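Local coordinates for protein alpha-glucosidase (Pseudoalteromonas sp. K8, PDB 5HQA) that is a calcium-binding family 97 glycoside hydrolase, named an alpha-glucosidase and activated by chloride, that binds the inhibitor acarbose in its sugar pocket, at residues A[9-14]-A[24-29]; A[78-83]-A[100-105]. All blocks are in the same frame, centred on the assembly; numbering follows the deposited sequence. Where two conformers were deposited one is given.

Contact 1: residues A[9-14]-A[24-29]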
# COMPACT_ATOMS: atom_id res chain seq x y z
N ASN A 9 -10.35 -26.44 -0.60
CA ASN A 9 -10.47 -26.05 0.80
C ASN A 9 -11.40 -24.86 1.01
O ASN A 9 -12.03 -24.77 2.08
CB ASN A 9 -9.10 -25.73 1.37
CG ASN A 9 -8.28 -26.98 1.61
OD1 ASN A 9 -8.83 -28.03 1.93
ND2 ASN A 9 -6.97 -26.88 1.42
N ILE A 10 -11.52 -23.96 0.04
CA ILE A 10 -12.45 -22.84 0.13
C ILE A 10 -13.67 -23.16 -0.73
O ILE A 10 -13.53 -23.49 -1.91
CB ILE A 10 -11.80 -21.52 -0.32
CG1 ILE A 10 -10.65 -21.15 0.63
CG2 ILE A 10 -12.84 -20.39 -0.36
CD1 ILE A 10 -9.85 -19.94 0.19
N LYS A 11 -14.85 -23.07 -0.13
CA LYS A 11 -16.08 -23.39 -0.83
C LYS A 11 -17.06 -22.24 -0.63
O LYS A 11 -17.33 -21.84 0.50
CB LYS A 11 -16.68 -24.70 -0.30
CG LYS A 11 -15.75 -25.92 -0.45
CD LYS A 11 -16.46 -27.22 -0.04
CE LYS A 11 -15.52 -28.43 -0.09
NZ LYS A 11 -14.42 -28.32 0.91
N ILE A 12 -17.58 -21.70 -1.73
CA ILE A 12 -18.53 -20.60 -1.70
C ILE A 12 -19.87 -21.11 -2.18
O ILE A 12 -19.96 -21.68 -3.28
CB ILE A 12 -18.07 -19.41 -2.56
CG1 ILE A 12 -16.66 -18.95 -2.16
CG2 ILE A 12 -19.07 -18.26 -2.45
CD1 ILE A 12 -15.57 -19.45 -3.08
N ILE A 13 -20.92 -20.90 -1.38
CA ILE A 13 -22.28 -21.26 -1.74
C ILE A 13 -23.05 -19.98 -1.97
O ILE A 13 -23.13 -19.13 -1.07
CB ILE A 13 -22.97 -22.12 -0.67
CG1 ILE A 13 -22.24 -23.44 -0.48
CG2 ILE A 13 -24.41 -22.39 -1.08
CD1 ILE A 13 -22.79 -24.24 0.67
N ILE A 14 -23.62 -19.83 -3.17
CA ILE A 14 -24.41 -18.67 -3.54
C ILE A 14 -25.87 -19.10 -3.57
O ILE A 14 -26.21 -20.13 -4.18
CB ILE A 14 -23.96 -18.09 -4.89
CG1 ILE A 14 -22.46 -17.77 -4.87
CG2 ILE A 14 -24.76 -16.85 -5.20
CD1 ILE A 14 -21.58 -18.87 -5.44
N SER A 24 -22.20 -17.60 1.24
CA SER A 24 -21.49 -18.01 2.45
C SER A 24 -20.23 -18.75 2.03
O SER A 24 -20.10 -19.20 0.88
CB SER A 24 -22.36 -18.90 3.35
OG SER A 24 -22.67 -20.12 2.70
N ILE A 25 -19.27 -18.86 2.94
CA ILE A 25 -17.97 -19.44 2.62
C ILE A 25 -17.54 -20.37 3.74
O ILE A 25 -17.61 -19.99 4.92
CB ILE A 25 -16.89 -18.37 2.40
CG1 ILE A 25 -17.33 -17.37 1.31
CG2 ILE A 25 -15.54 -19.02 2.05
CD1 ILE A 25 -16.33 -16.26 1.09
N SER A 26 -17.09 -21.56 3.39
CA SER A 26 -16.45 -22.46 4.34
C SER A 26 -14.97 -22.63 3.99
O SER A 26 -14.56 -22.50 2.83
CB SER A 26 -17.12 -23.83 4.37
OG SER A 26 -16.93 -24.50 3.14
N PHE A 27 -14.17 -22.91 5.02
CA PHE A 27 -12.75 -23.19 4.86
C PHE A 27 -12.50 -24.52 5.54
O PHE A 27 -12.78 -24.67 6.74
CB PHE A 27 -11.89 -22.08 5.46
CG PHE A 27 -10.40 -22.28 5.26
CD1 PHE A 27 -9.87 -22.40 3.98
CD2 PHE A 27 -9.54 -22.34 6.34
CE1 PHE A 27 -8.50 -22.58 3.78
CE2 PHE A 27 -8.16 -22.51 6.15
CZ PHE A 27 -7.65 -22.63 4.87
N LYS A 28 -12.01 -25.50 4.78
CA LYS A 28 -11.82 -26.86 5.28
C LYS A 28 -13.10 -27.36 5.95
O LYS A 28 -13.07 -27.96 7.03
CB LYS A 28 -10.63 -26.92 6.23
CG LYS A 28 -9.34 -26.52 5.55
CD LYS A 28 -8.21 -26.46 6.54
CE LYS A 28 -6.89 -26.54 5.84
NZ LYS A 28 -5.85 -26.92 6.82
N ASN A 29 -14.23 -27.07 5.32
CA ASN A 29 -15.55 -27.56 5.70
C ASN A 29 -16.03 -27.02 7.03
O ASN A 29 -16.89 -27.63 7.67
CB ASN A 29 -15.59 -29.10 5.69
CG ASN A 29 -15.42 -29.68 4.30
OD1 ASN A 29 -15.97 -29.14 3.33
ND2 ASN A 29 -14.64 -30.74 4.18
O HOH W 1 -14.54 -25.79 2.67
O HOH W 2 -19.58 -23.45 1.93
O HOH W 3 -25.13 -19.47 0.83
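Lys11 and Ser26 form a hydrogen-bonded pair at the middle of an antiparallel beta hairpin, strands 10-15 and 22-27. Their backbones bond in both directions, Lys11 N to Ser26 O at 3.0 Å and Ser26 N to Lys11 O at 2.9 Å. Ile13 and Ser24 pair in the same way. Where the strand ends, Lys28 N still reaches Asn9 O, at 2.8 Å.

The apolar side chains lie on one face. Ile10 and Ile12 run alongside Ile25, and Ile10 CG2 meets Ile25 CG2 at 3.9 Å. Ile10 CG1 comes to the edge of the Phe27 ring, 3.7 Å from Phe27 CD1. Val108 of strand 107-114 packs on all three isoleucines.

The polar groups lie on the other face. The Lys11 chain is extended up to CE and bends at its last torsion (chi4 65°), which places NZ 3.0 Å from Asn29 OD1, above the plane of that amide. NZ also bonds Gly8 O. A water joins Lys11 NZ, Asn9 O, Ser26 OG and Asn29 N, and others link Ser26 OG to Lys11 O and Ser24 OG to Ile13 O. The hairpin is thus amphipathic: its isoleucine and Phe27 face packs onto the neighbouring sheet, the other is hydrated.

Contact 2: residues A[78-83]-A[100-105]. With FMT (formic acid), chain I.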
# COMPACT_ATOMS: atom_id res chain seq x y z
N ASP A 78 -1.87 -17.52 -11.70
CA ASP A 78 -3.31 -17.30 -11.57
C ASP A 78 -4.01 -18.64 -11.76
O ASP A 78 -4.18 -19.10 -12.89
CB ASP A 78 -3.80 -16.27 -12.59
CG ASP A 78 -5.29 -15.93 -12.42
OD1 ASP A 78 -5.98 -16.60 -11.62
OD2 ASP A 78 -5.78 -15.00 -13.10
N GLN A 79 -4.42 -19.27 -10.66
CA GLN A 79 -5.17 -20.53 -10.71
C GLN A 79 -6.45 -20.35 -9.90
O GLN A 79 -6.39 -20.15 -8.68
CB GLN A 79 -4.36 -21.69 -10.15
CG GLN A 79 -3.14 -22.02 -10.99
CD GLN A 79 -2.21 -23.03 -10.33
OE1 GLN A 79 -2.08 -23.07 -9.11
NE2 GLN A 79 -1.54 -23.83 -11.16
N HIS A 80 -7.60 -20.40 -10.57
CA HIS A 80 -8.84 -20.22 -9.84
C HIS A 80 -9.97 -20.90 -10.60
O HIS A 80 -9.88 -21.15 -11.81
CB HIS A 80 -9.17 -18.74 -9.61
CG HIS A 80 -9.55 -17.99 -10.86
ND1 HIS A 80 -8.63 -17.29 -11.62
CD2 HIS A 80 -10.75 -17.80 -11.45
CE1 HIS A 80 -9.25 -16.72 -12.64
NE2 HIS A 80 -10.54 -17.02 -12.57
N ASN A 81 -11.03 -21.23 -9.86
CA ASN A 81 -12.30 -21.59 -10.46
C ASN A 81 -13.22 -20.38 -10.40
O ASN A 81 -13.13 -19.55 -9.50
CB ASN A 81 -12.94 -22.78 -9.75
CG ASN A 81 -12.15 -24.06 -9.95
OD1 ASN A 81 -11.64 -24.31 -11.05
ND2 ASN A 81 -12.04 -24.86 -8.90
N GLU A 82 -14.11 -20.29 -11.38
CA GLU A 82 -14.92 -19.10 -11.58
C GLU A 82 -16.36 -19.52 -11.80
O GLU A 82 -16.62 -20.53 -12.47
CB GLU A 82 -14.40 -18.31 -12.78
CG GLU A 82 -15.06 -16.98 -13.06
CD GLU A 82 -14.29 -16.21 -14.13
OE1 GLU A 82 -13.09 -16.52 -14.34
OE2 GLU A 82 -14.87 -15.32 -14.78
N VAL A 83 -17.30 -18.78 -11.22
CA VAL A 83 -18.71 -18.97 -11.55
C VAL A 83 -19.37 -17.61 -11.67
O VAL A 83 -19.13 -16.71 -10.85
CB VAL A 83 -19.45 -19.86 -10.52
CG1 VAL A 83 -19.56 -19.17 -9.16
CG2 VAL A 83 -20.85 -20.26 -11.06
N ARG A 100 -19.98 -12.37 -10.31
CA ARG A 100 -18.90 -13.25 -10.74
C ARG A 100 -18.03 -13.54 -9.53
O ARG A 100 -17.56 -12.60 -8.88
CB ARG A 100 -18.09 -12.60 -11.86
CG ARG A 100 -16.99 -13.49 -12.46
CD ARG A 100 -16.25 -12.77 -13.59
NE ARG A 100 -17.18 -12.31 -14.62
CZ ARG A 100 -17.55 -13.02 -15.68
NH1 ARG A 100 -17.07 -14.24 -15.91
NH2 ARG A 100 -18.43 -12.49 -16.53
N PHE A 101 -17.83 -14.82 -9.22
CA PHE A 101 -16.98 -15.26 -8.12
C PHE A 101 -15.75 -15.96 -8.67
O PHE A 101 -15.87 -16.81 -9.55
CB PHE A 101 -17.71 -16.23 -7.19
CG PHE A 101 -18.87 -15.62 -6.46
CD1 PHE A 101 -18.74 -15.22 -5.13
CD2 PHE A 101 -20.08 -15.47 -7.09
CE1 PHE A 101 -19.81 -14.66 -4.45
CE2 PHE A 101 -21.16 -14.92 -6.41
CZ PHE A 101 -21.01 -14.51 -5.10
N LYS A 102 -14.57 -15.61 -8.14
CA LYS A 102 -13.33 -16.31 -8.45
C LYS A 102 -12.79 -16.90 -7.16
O LYS A 102 -12.57 -16.16 -6.19
CB LYS A 102 -12.31 -15.38 -9.10
CG LYS A 102 -12.71 -14.89 -10.49
CD LYS A 102 -11.63 -14.01 -11.09
CE LYS A 102 -11.91 -13.70 -12.55
NZ LYS A 102 -10.73 -13.02 -13.18
N ALA A 103 -12.58 -18.21 -7.13
CA ALA A 103 -12.12 -18.91 -5.93
C ALA A 103 -10.69 -19.37 -6.16
O ALA A 103 -10.45 -20.22 -7.03
CB ALA A 103 -13.04 -20.08 -5.60
N PHE A 104 -9.76 -18.81 -5.40
CA PHE A 104 -8.36 -19.19 -5.38
C PHE A 104 -8.07 -20.02 -4.13
O PHE A 104 -8.84 -20.00 -3.17
CB PHE A 104 -7.44 -17.96 -5.35
CG PHE A 104 -7.67 -16.98 -6.46
CD1 PHE A 104 -6.79 -16.92 -7.54
CD2 PHE A 104 -8.74 -16.09 -6.41
CE1 PHE A 104 -6.99 -16.02 -8.56
CE2 PHE A 104 -8.94 -15.18 -7.42
CZ PHE A 104 -8.06 -15.14 -8.51
N ASP A 105 -6.94 -20.73 -4.14
CA ASP A 105 -6.55 -21.43 -2.92
C ASP A 105 -6.31 -20.47 -1.76
O ASP A 105 -6.42 -20.88 -0.60
CB ASP A 105 -5.29 -22.27 -3.16
CG ASP A 105 -5.57 -23.47 -4.04
OD1 ASP A 105 -6.76 -23.82 -4.22
OD2 ASP A 105 -4.59 -24.08 -4.53
C FMT I . -19.28 -15.84 -18.30
O1 FMT I . -20.07 -14.99 -17.90
O2 FMT I . -18.23 -15.58 -18.89
O HOH W 4 -7.93 -13.53 -12.07
O HOH W 5 -5.19 -20.71 -6.36
O HOH W 6 -3.38 -22.64 -6.57
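His80 touches both Lys102 and Phe104 on one face of an antiparallel beta hairpin, strands 75-89 and 95-104, in the N-terminal beta domain. The backbone bonds are regular at two pairs. Asn81 and Ala103 bond both ways, as do Val83 and Phe101.

Polar side chains form a chain along the His80 face. The ring gives ND1 to Asp78 OD1 at 2.7 Å, on the syn side of the carboxylate, and NE2 to Glu82 OE1 at 3.1 Å, on the anti side. Both acceptors lie close to the ring plane, so the two bonds fix its rotation. The other oxygen, Glu82 OE2, makes a salt bridge with Arg100 NH1 at 2.7 Å, the carboxylate and guanidinium planes being turned 83° apart. Glu113 takes Arg100 NE. Arg100 NH2 also bonds a formate, probably from the crystallisation liquor, which Gln60 holds as well. A water joins Asp78 OD2 to Lys102 NZ.

Apolar contacts fill in around this chain. Lys102 CD sits over one face of the His80 ring, 3.5 Å from His80 NE2. His80 CB lies over the centre of the Phe104 ring, a CH-pi contact. An alanine in place of His80 would probably leave Asp78 OD1 and Glu82 OE1 without the N-H groups of the ring that joins them and open a gap beside the Lys102 chain. On the other face of the sheet Val83 CG1 touches Phe101 CB. At the Phe104 ring edge, Asp78 OD1 lies 3.3 Å from Phe104 CE1.

How the contacts relate
Contacts 1 and 2 belong to two hairpins, in different sheets of the N-terminal domain, that pack face to face. Their centres are about 12 Å apart. The isoleucines of contact 1 meet Phe101 and Ala103 of contact 2: Ile14 CG1 lies 3.5 Å from Phe101 CE2, and Ile12 CD1 3.6 Å from Ala103 CB. The shared layer is largely apolar. Contact 1 is partly buried, and its outward face carries serines, a lysine and waters. Contact 2 is buried, and its far face carries a network in which a histidine links two carboxylates and one of these pairs with an arginine. Both hairpins lie away from the calcium, magnesium and sugar sites.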